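Local structure of Lys-gingipain catalytic subunit (6I9A) at residues 65-70 and 114-119; 38-43 and 77-82; 49-54 and 60-65; 90-95 and 102-107. The protein cleaves peptide chains after lysine as a secreted cysteine protease of Porphyromonas gingivalis, acting on host proteins such as haemoglobin, collagen and immunoglobulins. One frame throughout, in Å; residues are numbered along the deposited sequence.

Overall arrangement
All four contacts belong to the part of the catalytic domain built round the parallel sheet 40-46, 14-20, 79-83, 117-121. Contact 2 is buried and purely aromatic, joining two strands across 14-20 on one face of the sheet. The others gather round helix 56-72 on the opposite face: contacts 1 and 3 use that helix directly and share Lys-65, while contact 4 meets it through the Lys-60 to Glu-92 salt bridge, the His-64 to Tyr-104 O bond and packing of Tyr-105. Contact 3 is buried around Val-52 and Phe-62 but rimmed by exposed Glu-51; partly buried contact 1 sets a tyrosine against a calcium-binding glutamate. Contact 4, also partly buried, alone has a hydrogen bond between its segments.

Contact 1. Residues 65-70 and 114-119; sequences KKYNDG and PEMYTF. With CA (calcium ion), chain G.
Tyr-67 and Glu-115 meet beside a calcium site of the catalytic domain, where one glutamate serves both the metal and the ring. Its CB lies over one face of the Tyr-67 ring, 3.7 Å from the ring centroid and 16° off the normal, a CH-pi contact. CG follows CB across the ring toward the hydroxyl end, with Glu-115 CG 3.5 Å from Tyr-67 CZ. A bend at chi2 (55°) then turns the carboxylate away from the tyrosine and onto the metal. Both oxygens bind the calcium ion, Glu-115 OE1 and OE2 each lying 2.5 Å from it, so the group is clamped as a bidentate ligand. Two waters, Asp-109, Asp-111 and the carbonyl oxygen of Phe-113 join it in the shell, and Val-108 N hydrogen-bonds to OE2, further fixing the carboxylate.

Met-116 runs alongside the same ring. Its CG is 3.7 Å from Tyr-67 CD2, and its SD stands 5.1 Å from the ring centroid, 69° off the normal, an oblique Met-aromatic contact. Beyond the sulfur the chain folds back, and Met-116 CE comes 4.0 Å from Tyr-67 CB at the root of the tyrosine. That methyl also packs on Ile-63, one turn earlier on helix 56-72.

The contact thus ties this helix to the loop leading into strand 117-121. Tyr-117 joins the sheet by backbone bonds to Val-78 and Leu-80, its ring meeting Trp-330 of helix 325-342 edge-to-face, while Glu-115 is bonded through its backbone to Ser-106 of helix 103-106.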
# COMPACT_ATOMS: atom_id res chain seq x y z
N LYS A 65 10.98 -14.22 -14.57
CA LYS A 65 12.03 -13.91 -15.53
C LYS A 65 12.25 -12.39 -15.59
O LYS A 65 13.40 -11.94 -15.61
CB LYS A 65 11.68 -14.50 -16.89
CG LYS A 65 12.71 -14.19 -17.97
CD LYS A 65 12.33 -14.83 -19.31
CE LYS A 65 13.52 -14.99 -20.25
NZ LYS A 65 14.30 -13.74 -20.44
N LYS A 66 11.18 -11.60 -15.56
CA LYS A 66 11.34 -10.16 -15.53
C LYS A 66 12.13 -9.71 -14.30
O LYS A 66 12.97 -8.83 -14.40
CB LYS A 66 9.99 -9.44 -15.52
CG LYS A 66 9.32 -9.34 -16.87
CD LYS A 66 10.08 -8.33 -17.74
CE LYS A 66 9.50 -8.16 -19.12
NZ LYS A 66 10.11 -6.94 -19.75
N TYR A 67 11.81 -10.28 -13.11
CA TYR A 67 12.56 -9.89 -11.93
C TYR A 67 14.04 -10.28 -12.09
O TYR A 67 14.92 -9.46 -11.80
CB TYR A 67 11.95 -10.59 -10.69
CG TYR A 67 12.76 -10.23 -9.49
CD1 TYR A 67 13.79 -11.05 -9.05
CD2 TYR A 67 12.58 -9.00 -8.82
CE1 TYR A 67 14.66 -10.65 -8.04
CE2 TYR A 67 13.45 -8.58 -7.82
CZ TYR A 67 14.48 -9.42 -7.42
OH TYR A 67 15.33 -9.05 -6.40
N ASN A 68 14.31 -11.55 -12.44
CA ASN A 68 15.69 -12.00 -12.52
C ASN A 68 16.49 -11.23 -13.56
O ASN A 68 17.64 -10.88 -13.31
CB ASN A 68 15.70 -13.48 -12.80
CG ASN A 68 15.31 -14.31 -11.59
OD1 ASN A 68 15.62 -13.97 -10.45
ND2 ASN A 68 14.65 -15.43 -11.82
N ASP A 69 15.86 -10.95 -14.72
CA ASP A 69 16.55 -10.18 -15.76
C ASP A 69 16.78 -8.75 -15.29
O ASP A 69 17.86 -8.20 -15.48
CB ASP A 69 15.74 -10.16 -17.06
CG ASP A 69 15.71 -11.47 -17.83
OD1 ASP A 69 16.52 -12.37 -17.50
OD2 ASP A 69 14.87 -11.60 -18.76
N GLY A 70 15.81 -8.17 -14.58
CA GLY A 70 16.00 -6.81 -14.11
C GLY A 70 17.10 -6.74 -13.06
O GLY A 70 17.97 -5.85 -13.07
N PRO A 114 8.93 -12.22 -0.34
CA PRO A 114 8.82 -11.62 -1.68
C PRO A 114 10.06 -10.87 -2.11
O PRO A 114 10.76 -10.25 -1.29
CB PRO A 114 7.67 -10.61 -1.54
CG PRO A 114 6.86 -11.13 -0.37
CD PRO A 114 7.89 -11.69 0.58
N GLU A 115 10.29 -10.85 -3.43
CA GLU A 115 11.32 -10.01 -4.08
C GLU A 115 10.79 -8.65 -4.46
O GLU A 115 11.61 -7.77 -4.73
CB GLU A 115 11.85 -10.73 -5.34
CG GLU A 115 13.09 -11.59 -5.04
CD GLU A 115 12.86 -12.59 -3.93
OE1 GLU A 115 13.34 -12.33 -2.80
OE2 GLU A 115 12.20 -13.63 -4.16
N MET A 116 9.45 -8.49 -4.54
CA MET A 116 8.80 -7.28 -4.98
C MET A 116 7.62 -6.98 -4.07
O MET A 116 6.95 -7.93 -3.64
CB MET A 116 8.28 -7.44 -6.41
CG MET A 116 9.40 -7.57 -7.46
SD MET A 116 8.81 -8.22 -9.05
CE MET A 116 8.62 -9.98 -8.62
N TYR A 117 7.28 -5.71 -3.89
CA TYR A 117 6.04 -5.33 -3.22
C TYR A 117 4.89 -5.54 -4.16
O TYR A 117 4.83 -4.87 -5.22
CB TYR A 117 6.10 -3.86 -2.84
CG TYR A 117 6.86 -3.50 -1.58
CD1 TYR A 117 7.00 -4.42 -0.52
CD2 TYR A 117 7.33 -2.21 -1.37
CE1 TYR A 117 7.60 -4.04 0.68
CE2 TYR A 117 7.94 -1.82 -0.18
CZ TYR A 117 8.06 -2.74 0.84
OH TYR A 117 8.66 -2.40 2.03
N THR A 118 4.00 -6.47 -3.86
CA THR A 118 2.94 -6.89 -4.73
C THR A 118 1.61 -6.44 -4.23
O THR A 118 1.29 -6.58 -3.04
CB THR A 118 3.00 -8.43 -4.85
OG1 THR A 118 4.30 -8.76 -5.38
CG2 THR A 118 1.95 -9.01 -5.76
N PHE A 119 0.76 -5.97 -5.14
CA PHE A 119 -0.61 -5.59 -4.81
C PHE A 119 -1.47 -5.95 -5.98
O PHE A 119 -1.00 -6.08 -7.12
CB PHE A 119 -0.72 -4.11 -4.43
CG PHE A 119 -0.23 -3.16 -5.51
CD1 PHE A 119 -1.10 -2.69 -6.48
CD2 PHE A 119 1.08 -2.66 -5.49
CE1 PHE A 119 -0.68 -1.76 -7.42
CE2 PHE A 119 1.50 -1.77 -6.46
CZ PHE A 119 0.61 -1.31 -7.40
CA CA G . 12.57 -14.44 -1.82
O HOH W 1 14.04 -13.57 -0.16
O HOH W 2 11.16 -16.21 -2.72

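Contact 2. Residues 38-43 and 77-82; sequences KGFYLD and PVFLAL
Phe-40 and Phe-79 turn their rings to almost the same tilt, with the planes only 5° apart, yet the two lie slid past one another and barely overlap. The centroids of the Phe-40 and Phe-79 rings are 5.8 Å apart, too far displaced to make a true stack. The outer end of the Phe-40 ring meets one flank of the Phe-79 ring: Phe-40 CZ comes 4.3 Å from Phe-79 CE2, and Phe-40 CE2 lies at the same 4.3 Å from Phe-79 CD2. Each approach is oblique, a loose van der Waals meeting without polar atoms.

Both side chains leave the backbone in much the same way, with CG on the side of the backbone N, but the rings are then rotated very differently, chi2 being 27° in Phe-40 and -79° in Phe-79. With the two backbones placed differently, these rotations leave the planes nearly parallel. The CA atoms of Phe-40 and Phe-79 stand 9.6 Å apart because strand 14-20 runs between them: Tyr-41 is bonded through its backbone to Val-14 and Met-16, and Val-78 to Arg-15. Met-16 packs against both phenylalanines from this middle strand, and Ser-364 touches both rings. Phe-119 extends the apolar row beyond Phe-79.

Phe-40 directly follows the Schellman motif that ends helix 25-37, with Gly-39 at positive phi. The pair lies on the sheet face that carries this helix, which touches Phe-40, Leu-42 and Ala-81, within a parallel alpha/beta sheet of strand order 2-1-3-4, a Rossmann-like arrangement.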
# COMPACT_ATOMS: atom_id res chain seq x y z
N LYS A 38 4.97 10.72 -11.73
CA LYS A 38 5.57 10.86 -10.41
C LYS A 38 6.90 10.09 -10.29
O LYS A 38 7.50 10.07 -9.22
CB LYS A 38 4.59 10.45 -9.30
CG LYS A 38 4.36 8.92 -9.21
CD LYS A 38 3.07 8.55 -8.46
CE LYS A 38 2.98 9.10 -7.04
NZ LYS A 38 4.01 8.51 -6.11
N GLY A 39 7.39 9.54 -11.39
CA GLY A 39 8.74 8.98 -11.40
C GLY A 39 8.87 7.48 -11.36
O GLY A 39 9.95 6.94 -11.06
N PHE A 40 7.77 6.74 -11.71
CA PHE A 40 7.88 5.28 -11.77
C PHE A 40 8.25 4.88 -13.19
O PHE A 40 7.55 5.25 -14.15
CB PHE A 40 6.57 4.60 -11.41
CG PHE A 40 6.12 4.61 -9.97
CD1 PHE A 40 6.51 5.63 -9.10
CD2 PHE A 40 5.27 3.63 -9.49
CE1 PHE A 40 6.07 5.62 -7.75
CE2 PHE A 40 4.78 3.68 -8.16
CZ PHE A 40 5.23 4.62 -7.31
N TYR A 41 9.32 4.10 -13.33
CA TYR A 41 9.65 3.43 -14.61
C TYR A 41 8.78 2.21 -14.69
O TYR A 41 8.94 1.26 -13.91
CB TYR A 41 11.13 3.07 -14.61
CG TYR A 41 12.01 4.27 -14.89
CD1 TYR A 41 12.19 4.74 -16.18
CD2 TYR A 41 12.60 4.98 -13.85
CE1 TYR A 41 12.99 5.86 -16.45
CE2 TYR A 41 13.41 6.08 -14.09
CZ TYR A 41 13.59 6.53 -15.40
OH TYR A 41 14.36 7.63 -15.61
N LEU A 42 7.83 2.22 -15.63
CA LEU A 42 6.83 1.17 -15.76
C LEU A 42 7.16 0.19 -16.85
O LEU A 42 7.58 0.61 -17.93
CB LEU A 42 5.51 1.85 -16.15
CG LEU A 42 4.96 2.84 -15.10
CD1 LEU A 42 3.80 3.62 -15.69
CD2 LEU A 42 4.51 2.13 -13.81
N ASP A 43 6.96 -1.09 -16.59
CA ASP A 43 7.10 -2.14 -17.59
C ASP A 43 5.74 -2.82 -17.59
O ASP A 43 5.37 -3.52 -16.64
CB ASP A 43 8.23 -3.08 -17.20
CG ASP A 43 8.61 -4.09 -18.26
OD1 ASP A 43 8.14 -3.96 -19.42
OD2 ASP A 43 9.37 -5.02 -17.92
N PRO A 77 12.61 -4.72 -10.59
CA PRO A 77 11.33 -4.09 -10.19
C PRO A 77 11.27 -3.99 -8.67
O PRO A 77 11.67 -4.91 -7.96
CB PRO A 77 10.28 -5.05 -10.74
CG PRO A 77 11.00 -5.96 -11.75
CD PRO A 77 12.40 -6.02 -11.26
N VAL A 78 10.72 -2.86 -8.18
CA VAL A 78 10.39 -2.64 -6.77
C VAL A 78 8.96 -3.17 -6.51
O VAL A 78 8.73 -3.86 -5.53
CB VAL A 78 10.50 -1.12 -6.47
CG1 VAL A 78 9.98 -0.83 -5.05
CG2 VAL A 78 11.98 -0.65 -6.64
N PHE A 79 8.03 -2.76 -7.36
CA PHE A 79 6.64 -3.13 -7.26
C PHE A 79 6.22 -4.07 -8.35
O PHE A 79 6.68 -3.97 -9.50
CB PHE A 79 5.72 -1.91 -7.39
CG PHE A 79 5.82 -0.93 -6.24
CD1 PHE A 79 5.17 -1.18 -5.02
CD2 PHE A 79 6.58 0.25 -6.36
CE1 PHE A 79 5.29 -0.26 -3.96
CE2 PHE A 79 6.68 1.14 -5.31
CZ PHE A 79 6.08 0.85 -4.11
N LEU A 80 5.27 -4.93 -8.01
CA LEU A 80 4.52 -5.79 -8.91
C LEU A 80 3.05 -5.45 -8.75
O LEU A 80 2.48 -5.71 -7.71
CB LEU A 80 4.81 -7.27 -8.63
CG LEU A 80 3.93 -8.26 -9.39
CD1 LEU A 80 4.17 -8.18 -10.92
CD2 LEU A 80 4.19 -9.69 -8.90
N ALA A 81 2.44 -4.88 -9.81
CA ALA A 81 1.03 -4.54 -9.82
C ALA A 81 0.26 -5.56 -10.65
O ALA A 81 0.51 -5.71 -11.84
CB ALA A 81 0.83 -3.16 -10.41
N LEU A 82 -0.63 -6.30 -10.02
CA LEU A 82 -1.51 -7.27 -10.68
C LEU A 82 -2.83 -6.60 -10.87
O LEU A 82 -3.43 -6.09 -9.91
CB LEU A 82 -1.65 -8.54 -9.81
CG LEU A 82 -0.35 -9.19 -9.39
CD1 LEU A 82 -0.64 -10.37 -8.43
CD2 LEU A 82 0.43 -9.69 -10.63

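Contact 3. Residues 49-54 and 60-65; sequences EAEVGT and KAFIHK
Val-52 and Phe-62 form the tight part of the contact, in the beta-alpha-beta unit where the chain leaves strand 40-46 and loops round into helix 56-72. Val-52 CG2 sits squarely over the middle of the Phe-62 ring, 3.7 Å from its centroid and only 4° off the normal, a CH-pi contact. All the ring carbons are therefore at nearly equal distance from this methyl. Phe-62 holds CG anti to its backbone N (chi1 175°), which carries the ring out from the helix toward the loop. His-45, from the strand before the loop, meets the same ring edge-to-face; Val-52 and Phe-62 are both buried.

Toward solvent the packing thins. Exposed Glu-51 passes by the rim of the ring at about a right angle to the phenylalanine side chain, with Glu-51 CB 4.0 Å from Phe-62 CD1. Its carboxylate does not pair with the nearby lysine: Glu-51 OE2 and Lys-65 NZ are 6.7 Å apart, and Lys-65 instead makes a salt bridge to Asp-69 along its own helix.

The loop is also held by polar bonds. Glu-49 binds His-45 and Tyr-46 N through its carboxylate, Ser-58 OG hydrogen-bonds to the carbonyl of Val-52, and Gly-53 N reaches Glu-49 O at 3.0 Å. The turn so formed presents a backbone carbonyl obliquely to the phenylalanine, Glu-51 O lying 3.4 Å from Phe-62 CD1.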
# COMPACT_ATOMS: atom_id res chain seq x y z
N GLU A 49 -0.51 -11.16 -24.37
CA GLU A 49 0.84 -11.31 -24.94
C GLU A 49 1.32 -12.74 -24.88
O GLU A 49 1.05 -13.47 -23.92
CB GLU A 49 1.81 -10.39 -24.19
CG GLU A 49 1.47 -8.94 -24.39
CD GLU A 49 2.25 -8.03 -23.47
OE1 GLU A 49 3.39 -8.38 -23.09
OE2 GLU A 49 1.71 -6.96 -23.15
N ALA A 50 2.11 -13.13 -25.91
CA ALA A 50 2.71 -14.47 -25.98
C ALA A 50 3.51 -14.80 -24.72
O ALA A 50 3.34 -15.89 -24.15
CB ALA A 50 3.62 -14.58 -27.22
N GLU A 51 4.39 -13.89 -24.33
CA GLU A 51 5.33 -14.16 -23.26
C GLU A 51 4.65 -14.23 -21.90
O GLU A 51 5.19 -14.86 -20.99
CB GLU A 51 6.44 -13.11 -23.23
CG GLU A 51 7.51 -13.31 -24.31
CD GLU A 51 8.57 -12.22 -24.35
OE1 GLU A 51 9.29 -12.13 -25.37
OE2 GLU A 51 8.67 -11.45 -23.37
N VAL A 52 3.47 -13.61 -21.73
CA VAL A 52 2.74 -13.61 -20.46
C VAL A 52 1.85 -14.81 -20.37
O VAL A 52 1.78 -15.48 -19.33
CB VAL A 52 1.91 -12.31 -20.33
CG1 VAL A 52 1.11 -12.28 -19.02
CG2 VAL A 52 2.79 -11.07 -20.39
N GLY A 53 1.12 -15.08 -21.44
CA GLY A 53 0.16 -16.17 -21.44
C GLY A 53 -1.05 -15.84 -20.57
O GLY A 53 -1.25 -14.68 -20.15
N THR A 54 -1.83 -16.87 -20.27
CA THR A 54 -3.09 -16.69 -19.55
C THR A 54 -3.23 -17.58 -18.32
O THR A 54 -4.26 -17.53 -17.65
CB THR A 54 -4.28 -16.98 -20.53
OG1 THR A 54 -4.10 -18.29 -21.07
CG2 THR A 54 -4.36 -15.96 -21.64
N LYS A 60 3.32 -16.52 -13.80
CA LYS A 60 4.37 -16.58 -12.79
C LYS A 60 5.76 -16.68 -13.46
O LYS A 60 6.72 -15.99 -13.06
CB LYS A 60 4.11 -17.77 -11.85
CG LYS A 60 5.15 -17.92 -10.74
CD LYS A 60 4.63 -18.93 -9.63
CE LYS A 60 4.39 -20.31 -10.09
NZ LYS A 60 4.12 -21.15 -8.89
N ALA A 61 5.90 -17.55 -14.50
CA ALA A 61 7.21 -17.69 -15.13
C ALA A 61 7.63 -16.35 -15.76
O ALA A 61 8.81 -16.00 -15.69
CB ALA A 61 7.17 -18.79 -16.18
N PHE A 62 6.68 -15.63 -16.37
CA PHE A 62 6.94 -14.32 -16.98
C PHE A 62 7.46 -13.34 -15.93
O PHE A 62 8.46 -12.66 -16.13
CB PHE A 62 5.66 -13.82 -17.64
CG PHE A 62 5.81 -12.41 -18.18
CD1 PHE A 62 6.51 -12.16 -19.35
CD2 PHE A 62 5.35 -11.30 -17.44
CE1 PHE A 62 6.65 -10.86 -19.84
CE2 PHE A 62 5.54 -10.01 -17.91
CZ PHE A 62 6.18 -9.79 -19.10
N ILE A 63 6.75 -13.28 -14.79
CA ILE A 63 7.13 -12.32 -13.76
C ILE A 63 8.50 -12.64 -13.18
O ILE A 63 9.34 -11.76 -12.96
CB ILE A 63 6.06 -12.30 -12.66
CG1 ILE A 63 4.74 -11.68 -13.23
CG2 ILE A 63 6.57 -11.56 -11.42
CD1 ILE A 63 3.54 -11.94 -12.29
N HIS A 64 8.73 -13.96 -12.90
CA HIS A 64 10.01 -14.35 -12.32
C HIS A 64 11.18 -13.99 -13.25
O HIS A 64 12.23 -13.54 -12.81
CB HIS A 64 10.01 -15.83 -11.98
CG HIS A 64 9.16 -16.19 -10.81
ND1 HIS A 64 9.30 -17.42 -10.19
CD2 HIS A 64 8.24 -15.46 -10.12
CE1 HIS A 64 8.43 -17.44 -9.18
NE2 HIS A 64 7.75 -16.29 -9.11
N LYS A 65 10.98 -14.22 -14.57
CA LYS A 65 12.03 -13.91 -15.53
C LYS A 65 12.25 -12.39 -15.59
O LYS A 65 13.40 -11.94 -15.61
CB LYS A 65 11.68 -14.50 -16.89
CG LYS A 65 12.71 -14.19 -17.97
CD LYS A 65 12.33 -14.83 -19.31
CE LYS A 65 13.52 -14.99 -20.25
NZ LYS A 65 14.30 -13.74 -20.44

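Contact 4. Residues 90-95 and 102-107; sequences SGEKGK and DLYYSA
Asp-102 meets Gly-91 at the open base of the hairpin of strands 92-93 and 100-101: its OD1 stands 3.9 Å from Gly-91 CA. The same oxygen forms a salt bridge with Arg-120 and lies in the plane of the Tyr-105 ring, at its edge. The side chain also touches Phe-254, a residue of the other calcium site.

Leu-103 contributes its carbonyl, which accepts from Ala-107 N and Ser-106 OG within this weakly bonded helical turn.

Tyr-104 is crossed at about a right angle by Glu-92, whose carboxylate is tilted 42° to the ring. Glu-92 OE1 lies 3.9 Å from Tyr-104 CB, and OE2 is just as far from Tyr-104 CD1. OE1 is itself gripped by Lys-60 and Asn-56, which keeps the carboxylate in place. The hydroxyl of Tyr-104 goes to Glu-355 and His-351; Glu-355 also takes the backbone N-H of Lys-95.

Tyr-105 makes the direct bond, its OH accepting from Gly-91 N at 2.9 Å with a bent N-H...O angle of 138°. Alongside, Tyr-105 CE2 comes 3.6 Å from Gly-91 CA. Ser-90 OG donates to the carbonyl of the following residue, Gly-91 O, at 2.8 Å, in the carbonyl plane.

Helix 103-106 thus touches both the hairpin and helix 56-72, where Tyr-105 packs on Ile-59, Lys-60 and Ile-63, while Leu-80 and Leu-82 of strand 79-83 support the same tyrosine from the sheet.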
# COMPACT_ATOMS: atom_id res chain seq x y z
N SER A 90 -4.99 -15.81 -11.69
CA SER A 90 -5.66 -16.66 -10.71
C SER A 90 -5.11 -16.67 -9.30
O SER A 90 -5.86 -17.01 -8.39
CB SER A 90 -5.69 -18.11 -11.19
OG SER A 90 -4.37 -18.58 -11.34
N GLY A 91 -3.84 -16.38 -9.13
CA GLY A 91 -3.16 -16.75 -7.88
C GLY A 91 -3.09 -18.29 -7.78
O GLY A 91 -3.37 -19.01 -8.75
N GLU A 92 -2.70 -18.80 -6.61
CA GLU A 92 -2.69 -20.25 -6.42
C GLU A 92 -2.96 -20.50 -4.95
O GLU A 92 -2.94 -19.57 -4.13
CB GLU A 92 -1.38 -20.91 -6.89
CG GLU A 92 -0.15 -20.52 -6.08
CD GLU A 92 1.10 -21.10 -6.70
OE1 GLU A 92 1.55 -20.60 -7.75
OE2 GLU A 92 1.64 -22.07 -6.12
N LYS A 93 -3.16 -21.76 -4.61
CA LYS A 93 -3.47 -22.15 -3.23
C LYS A 93 -2.19 -22.10 -2.39
O LYS A 93 -1.17 -22.69 -2.79
CB LYS A 93 -4.07 -23.57 -3.28
CG LYS A 93 -4.69 -24.08 -2.00
CD LYS A 93 -5.40 -25.42 -2.23
CE LYS A 93 -5.29 -26.33 -1.03
NZ LYS A 93 -4.15 -27.26 -1.18
N GLY A 94 -2.22 -21.44 -1.25
CA GLY A 94 -1.06 -21.43 -0.37
C GLY A 94 -0.72 -22.83 0.14
O GLY A 94 -1.62 -23.64 0.37
N LYS A 95 0.58 -23.10 0.30
CA LYS A 95 1.09 -24.39 0.84
C LYS A 95 0.64 -24.52 2.29
O LYS A 95 0.29 -25.62 2.75
CB LYS A 95 2.63 -24.47 0.76
CG LYS A 95 3.23 -25.75 1.40
CD LYS A 95 4.76 -25.86 1.39
CE LYS A 95 5.12 -27.09 2.18
NZ LYS A 95 6.54 -27.46 1.98
N ASP A 102 -1.26 -14.55 -3.72
CA ASP A 102 -0.44 -13.94 -4.77
C ASP A 102 1.05 -14.04 -4.41
O ASP A 102 1.89 -13.57 -5.18
CB ASP A 102 -0.80 -12.46 -4.98
CG ASP A 102 -2.10 -12.27 -5.71
OD1 ASP A 102 -2.51 -13.19 -6.44
OD2 ASP A 102 -2.73 -11.16 -5.56
N LEU A 103 1.38 -14.66 -3.26
CA LEU A 103 2.78 -14.66 -2.82
C LEU A 103 3.71 -15.21 -3.87
O LEU A 103 4.85 -14.68 -4.02
CB LEU A 103 2.92 -15.52 -1.55
CG LEU A 103 4.36 -15.61 -1.00
CD1 LEU A 103 4.94 -14.27 -0.60
CD2 LEU A 103 4.43 -16.58 0.16
N TYR A 104 3.31 -16.28 -4.56
CA TYR A 104 4.28 -16.97 -5.43
C TYR A 104 4.51 -16.24 -6.77
O TYR A 104 5.48 -16.57 -7.45
CB TYR A 104 3.88 -18.42 -5.59
CG TYR A 104 4.01 -19.07 -4.22
CD1 TYR A 104 2.88 -19.44 -3.49
CD2 TYR A 104 5.25 -19.20 -3.61
CE1 TYR A 104 2.97 -19.95 -2.20
CE2 TYR A 104 5.37 -19.70 -2.32
CZ TYR A 104 4.23 -20.08 -1.62
OH TYR A 104 4.34 -20.51 -0.32
N TYR A 105 3.74 -15.21 -7.06
CA TYR A 105 4.14 -14.33 -8.16
C TYR A 105 5.35 -13.48 -7.74
O TYR A 105 6.23 -13.20 -8.57
CB TYR A 105 3.00 -13.37 -8.55
CG TYR A 105 1.80 -14.08 -9.16
CD1 TYR A 105 1.95 -14.95 -10.25
CD2 TYR A 105 0.52 -13.88 -8.64
CE1 TYR A 105 0.84 -15.61 -10.80
CE2 TYR A 105 -0.59 -14.54 -9.18
CZ TYR A 105 -0.43 -15.40 -10.26
OH TYR A 105 -1.51 -16.07 -10.78
N SER A 106 5.39 -13.08 -6.46
CA SER A 106 6.40 -12.17 -5.88
C SER A 106 7.63 -12.90 -5.34
O SER A 106 8.70 -12.29 -5.27
CB SER A 106 5.78 -11.33 -4.75
OG SER A 106 5.53 -12.01 -3.52
N ALA A 107 7.49 -14.14 -4.95
CA ALA A 107 8.55 -14.92 -4.31
C ALA A 107 9.28 -15.63 -5.40
O ALA A 107 8.81 -16.65 -5.91
CB ALA A 107 7.93 -15.88 -3.28